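DNA polymerase III subunit beta (PDB 4S3I) tethers DNA polymerases and other proteins to DNA as a sliding ring, making replication processive. Local coordinates at residues 132-144 with 359-371. Numbering follows the deposited sequence.
Sequences NAPFLVDAFKKIA and KQSHLNAKISTLM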
loop_
_atom_site.group_PDB
_atom_site.type_symbol
_atom_site.label_atom_id
_atom_site.label_comp_id
_atom_site.label_asym_id
_atom_site.label_seq_id
_atom_site.Cartn_x
_atom_site.Cartn_y
_atom_site.Cartn_z
ATOM N N ASN A 132 -25.535 -19.228 10.973
ATOM C CA ASN A 132 -25.521 -19.834 9.646
ATOM C C ASN A 132 -25.754 -18.846 8.500
ATOM O O ASN A 132 -26.068 -19.243 7.378
ATOM C CB ASN A 132 -26.492 -21.018 9.574
ATOM C CG ASN A 132 -26.000 -22.229 10.363
ATOM O OD1 ASN A 132 -26.725 -22.778 11.192
ATOM N ND2 ASN A 132 -24.758 -22.641 10.112
ATOM N N ALA A 133 -25.579 -17.563 8.794
ATOM C CA ALA A 133 -25.741 -16.499 7.808
ATOM C C ALA A 133 -24.727 -15.401 8.101
ATOM O O ALA A 133 -24.176 -15.357 9.202
ATOM C CB ALA A 133 -27.162 -15.955 7.839
ATOM N N PRO A 134 -24.478 -14.502 7.129
ATOM C CA PRO A 134 -23.402 -13.528 7.356
ATOM C C PRO A 134 -23.764 -12.398 8.315
ATOM O O PRO A 134 -22.946 -11.499 8.501
ATOM C CB PRO A 134 -23.154 -12.936 5.957
ATOM C CG PRO A 134 -23.776 -13.915 4.993
ATOM C CD PRO A 134 -24.937 -14.508 5.728
ATOM N N PHE A 135 -24.944 -12.428 8.921
ATOM C CA PHE A 135 -25.409 -11.255 9.681
ATOM C C PHE A 135 -24.480 -10.762 10.813
ATOM O O PHE A 135 -24.332 -9.556 11.017
ATOM C CB PHE A 135 -26.841 -11.460 10.211
ATOM C CG PHE A 135 -27.004 -12.677 11.070
ATOM C CD1 PHE A 135 -27.546 -13.837 10.545
ATOM C CD2 PHE A 135 -26.624 -12.662 12.408
ATOM C CE1 PHE A 135 -27.704 -14.965 11.327
ATOM C CE2 PHE A 135 -26.773 -13.789 13.198
ATOM C CZ PHE A 135 -27.316 -14.945 12.653
ATOM N N LEU A 136 -23.860 -11.679 11.550
ATOM C CA LEU A 136 -23.020 -11.258 12.670
ATOM C C LEU A 136 -21.744 -10.562 12.196
ATOM O O LEU A 136 -21.409 -9.485 12.692
ATOM C CB LEU A 136 -22.706 -12.432 13.606
ATOM C CG LEU A 136 -21.922 -12.084 14.879
ATOM C CD1 LEU A 136 -22.672 -11.052 15.717
ATOM C CD2 LEU A 136 -21.662 -13.349 15.708
ATOM N N VAL A 137 -21.037 -11.140 11.226
ATOM C CA VAL A 137 -19.813 -10.476 10.772
ATOM C C VAL A 137 -20.142 -9.209 9.973
ATOM O O VAL A 137 -19.321 -8.295 9.864
ATOM C CB VAL A 137 -18.862 -11.401 9.980
ATOM C CG1 VAL A 137 -18.646 -12.722 10.729
ATOM C CG2 VAL A 137 -19.387 -11.651 8.556
ATOM N N ASP A 138 -21.341 -9.172 9.402
ATOM C CA ASP A 138 -21.805 -7.971 8.715
ATOM C C ASP A 138 -21.954 -6.852 9.744
ATOM O O ASP A 138 -21.493 -5.737 9.536
ATOM C CB ASP A 138 -23.138 -8.254 8.016
ATOM C CG ASP A 138 -23.582 -7.102 7.116
ATOM O OD1 ASP A 138 -22.748 -6.600 6.338
ATOM O OD2 ASP A 138 -24.764 -6.695 7.187
ATOM N N ALA A 139 -22.595 -7.166 10.865
ATOM C CA ALA A 139 -22.719 -6.219 11.963
ATOM C C ALA A 139 -21.340 -5.781 12.463
ATOM O O ALA A 139 -21.106 -4.601 12.698
ATOM C CB ALA A 139 -23.552 -6.832 13.111
ATOM N N PHE A 140 -20.433 -6.740 12.642
ATOM C CA PHE A 140 -19.089 -6.436 13.128
ATOM C C PHE A 140 -18.372 -5.492 12.158
ATOM O O PHE A 140 -17.768 -4.500 12.563
ATOM C CB PHE A 140 -18.254 -7.725 13.293
ATOM C CG PHE A 140 -18.609 -8.544 14.500
ATOM C CD1 PHE A 140 -19.514 -8.076 15.444
ATOM C CD2 PHE A 140 -18.014 -9.786 14.703
ATOM C CE1 PHE A 140 -19.840 -8.834 16.562
ATOM C CE2 PHE A 140 -18.331 -10.553 15.821
ATOM C CZ PHE A 140 -19.243 -10.074 16.752
ATOM N N LYS A 141 -18.428 -5.810 10.874
ATOM C CA LYS A 141 -17.698 -5.002 9.895
ATOM C C LYS A 141 -18.290 -3.593 9.800
ATOM O O LYS A 141 -17.575 -2.612 9.571
ATOM C CB LYS A 141 -17.717 -5.682 8.524
ATOM C CG LYS A 141 -16.815 -5.028 7.494
ATOM C CD LYS A 141 -17.234 -5.394 6.069
ATOM C CE LYS A 141 -16.324 -4.721 5.041
ATOM N NZ LYS A 141 -16.918 -4.667 3.669
ATOM N N LYS A 142 -19.599 -3.484 9.998
ATOM C CA LYS A 142 -20.264 -2.196 9.821
ATOM C C LYS A 142 -20.029 -1.286 11.013
ATOM O O LYS A 142 -19.991 -0.066 10.888
ATOM C CB LYS A 142 -21.760 -2.401 9.558
ATOM C CG LYS A 142 -22.061 -2.797 8.127
ATOM C CD LYS A 142 -23.541 -3.170 7.924
ATOM C CE LYS A 142 -23.845 -3.448 6.444
ATOM N NZ LYS A 142 -25.187 -4.092 6.300
ATOM N N ILE A 143 -19.835 -1.890 12.172
ATOM C CA ILE A 143 -19.740 -1.125 13.412
ATOM C C ILE A 143 -18.292 -0.825 13.794
ATOM O O ILE A 143 -18.000 0.180 14.447
ATOM C CB ILE A 143 -20.483 -1.884 14.536
ATOM C CG1 ILE A 143 -21.979 -1.908 14.220
ATOM C CG2 ILE A 143 -20.242 -1.285 15.921
ATOM C CD1 ILE A 143 -22.827 -2.616 15.269
ATOM N N ALA A 144 -17.385 -1.698 13.362
ATOM C CA ALA A 144 -15.953 -1.567 13.683
ATOM C C ALA A 144 -15.371 -0.146 13.578
ATOM O O ALA A 144 -14.619 0.271 14.467
ATOM C CB ALA A 144 -15.120 -2.544 12.847
ATOM N N LYS A 359 -38.021 -3.158 8.228
ATOM C CA LYS A 359 -38.321 -4.368 7.466
ATOM C C LYS A 359 -37.392 -5.527 7.843
ATOM O O LYS A 359 -36.184 -5.347 8.017
ATOM C CB LYS A 359 -38.271 -4.103 5.960
ATOM C CG LYS A 359 -38.589 -5.328 5.116
ATOM C CD LYS A 359 -38.544 -4.991 3.638
ATOM C CE LYS A 359 -39.039 -6.158 2.798
ATOM N NZ LYS A 359 -39.382 -5.718 1.412
ATOM N N GLN A 360 -37.969 -6.714 7.976
ATOM C CA GLN A 360 -37.221 -7.896 8.400
ATOM C C GLN A 360 -36.200 -8.359 7.357
ATOM O O GLN A 360 -36.510 -8.455 6.165
ATOM C CB GLN A 360 -38.187 -9.040 8.735
ATOM C CG GLN A 360 -39.248 -8.675 9.772
ATOM C CD GLN A 360 -39.948 -9.894 10.353
ATOM O OE1 GLN A 360 -39.310 -10.900 10.671
ATOM N NE2 GLN A 360 -41.268 -9.809 10.493
ATOM N N SER A 361 -34.987 -8.658 7.813
ATOM C CA SER A 361 -33.941 -9.156 6.920
ATOM C C SER A 361 -33.236 -10.389 7.486
ATOM O O SER A 361 -32.960 -10.463 8.689
ATOM C CB SER A 361 -32.914 -8.062 6.622
ATOM O OG SER A 361 -32.113 -7.787 7.757
ATOM N N HIS A 362 -32.929 -11.337 6.604
ATOM C CA HIS A 362 -32.336 -12.613 6.993
ATOM C C HIS A 362 -30.807 -12.577 7.053
ATOM O O HIS A 362 -30.200 -12.887 8.082
ATOM C CB HIS A 362 -32.761 -13.698 5.998
ATOM C CG HIS A 362 -33.832 -14.608 6.510
ATOM N ND1 HIS A 362 -34.119 -14.739 7.852
ATOM C CD2 HIS A 362 -34.685 -15.437 5.861
ATOM C CE1 HIS A 362 -35.102 -15.608 8.008
ATOM N NE2 HIS A 362 -35.463 -16.047 6.815
ATOM N N LEU A 363 -30.203 -12.192 5.935
ATOM C CA LEU A 363 -28.782 -12.408 5.679
ATOM C C LEU A 363 -27.876 -11.312 6.221
ATOM O O LEU A 363 -26.678 -11.523 6.434
ATOM C CB LEU A 363 -28.578 -12.542 4.176
ATOM C CG LEU A 363 -29.410 -13.690 3.619
ATOM C CD1 LEU A 363 -29.914 -13.409 2.209
ATOM C CD2 LEU A 363 -28.602 -14.970 3.670
ATOM N N ASN A 364 -28.469 -10.151 6.463
ATOM C CA ASN A 364 -27.723 -8.918 6.682
ATOM C C ASN A 364 -28.094 -8.241 7.994
ATOM O O ASN A 364 -29.200 -8.407 8.505
ATOM C CB ASN A 364 -28.031 -7.964 5.533
ATOM C CG ASN A 364 -29.537 -7.862 5.266
ATOM O OD1 ASN A 364 -30.178 -8.847 4.871
ATOM N ND2 ASN A 364 -30.108 -6.675 5.491
ATOM N N ALA A 365 -27.169 -7.461 8.535
ATOM C CA ALA A 365 -27.479 -6.638 9.692
ATOM C C ALA A 365 -27.855 -5.249 9.182
ATOM O O ALA A 365 -27.243 -4.765 8.228
ATOM C CB ALA A 365 -26.284 -6.546 10.604
ATOM N N LYS A 366 -28.820 -4.593 9.823
ATOM C CA LYS A 366 -29.089 -3.186 9.511
ATOM C C LYS A 366 -28.628 -2.300 10.652
ATOM O O LYS A 366 -29.181 -2.333 11.750
ATOM C CB LYS A 366 -30.567 -2.952 9.206
ATOM C CG LYS A 366 -31.120 -3.868 8.126
ATOM C CD LYS A 366 -32.510 -3.421 7.707
ATOM C CE LYS A 366 -33.131 -4.399 6.724
ATOM N NZ LYS A 366 -34.545 -3.986 6.450
ATOM N N ILE A 367 -27.601 -1.511 10.372
ATOM C CA ILE A 367 -26.941 -0.695 11.379
ATOM C C ILE A 367 -27.523 0.717 11.329
ATOM O O ILE A 367 -27.758 1.253 10.245
ATOM C CB ILE A 367 -25.404 -0.628 11.119
ATOM C CG1 ILE A 367 -24.681 -1.825 11.752
ATOM C CG2 ILE A 367 -24.801 0.640 11.711
ATOM C CD1 ILE A 367 -25.234 -3.179 11.394
ATOM N N SER A 368 -27.761 1.301 12.500
ATOM C CA SER A 368 -28.207 2.681 12.618
ATOM C C SER A 368 -27.109 3.402 13.359
ATOM O O SER A 368 -26.474 2.809 14.237
ATOM C CB SER A 368 -29.513 2.753 13.433
ATOM O OG SER A 368 -30.545 2.025 12.800
ATOM N N THR A 369 -26.870 4.665 13.020
ATOM C CA THR A 369 -25.864 5.437 13.730
ATOM C C THR A 369 -26.450 6.720 14.313
ATOM O O THR A 369 -27.113 7.502 13.610
ATOM C CB THR A 369 -24.664 5.790 12.830
ATOM O OG1 THR A 369 -24.094 4.597 12.270
ATOM C CG2 THR A 369 -23.602 6.531 13.643
ATOM N N LEU A 370 -26.206 6.930 15.600
ATOM C CA LEU A 370 -26.622 8.149 16.279
ATOM C C LEU A 370 -25.395 9.042 16.450
ATOM O O LEU A 370 -24.358 8.581 16.928
ATOM C CB LEU A 370 -27.235 7.811 17.640
ATOM C CG LEU A 370 -27.669 9.033 18.453
ATOM C CD1 LEU A 370 -28.987 9.593 17.923
ATOM C CD2 LEU A 370 -27.767 8.718 19.943
ATOM N N MET A 371 -25.509 10.311 16.058
ATOM C CA MET A 371 -24.365 11.230 16.043
ATOM C C MET A 371 -24.676 12.560 16.711
ATOM O O MET A 371 -25.788 13.067 16.587
ATOM C CB MET A 371 -23.949 11.524 14.600
ATOM C CG MET A 371 -23.015 10.521 13.990
ATOM S SD MET A 371 -23.057 10.671 12.200
ATOM C CE MET A 371 -22.564 12.382 11.987
HETATM O O HOH W 1 -26.675 -1.610 7.477
#
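Asp138 and Lys142, one turn apart on helix 135-143, grip the backbone of Ala365 on both its polar atoms. A chi1 of -172° swings the Asp138 carboxylate toward Ala365, and OD2 accepts a bond from Ala365 N, 2.9 Å away, on its anti lone pair (N-H...O 156°). Lys142 NZ meets Asp138 OD2 at 2.8 Å on the syn side, 20° out of the carboxylate plane, in a salt bridge. The Lys142 chain, extended beyond CG, also brings its NZ to 2.9 Å from Ala365 O, close to the line of the carbonyl bond. A water accepts from both NZ and Ile367 N, carrying the link two residues along the chain.

Alongside these bonds the packing is apolar. Ala365 CB sits against Ala139 CB (3.7 Å). Ile367 slants across Lys142 and Ile143, its CG1 3.7 Å from Lys142 CB and equally near Ile143 CG1, while its CD1 lies over Ala139 CA. Separately, near the helix start, Pro134 CD rests on the carbonyl oxygen Leu363 O (3.5 Å).

The contact thus ties the central-domain helix to the C-terminal-domain segment entering strand 368-371, which pairs with strand 179-185. Lys142 probably offsets the charge of Asp138, and the shared carboxylate oxygen couples salt bridge to main-chain bond, which probably holds Ala365 against the helix.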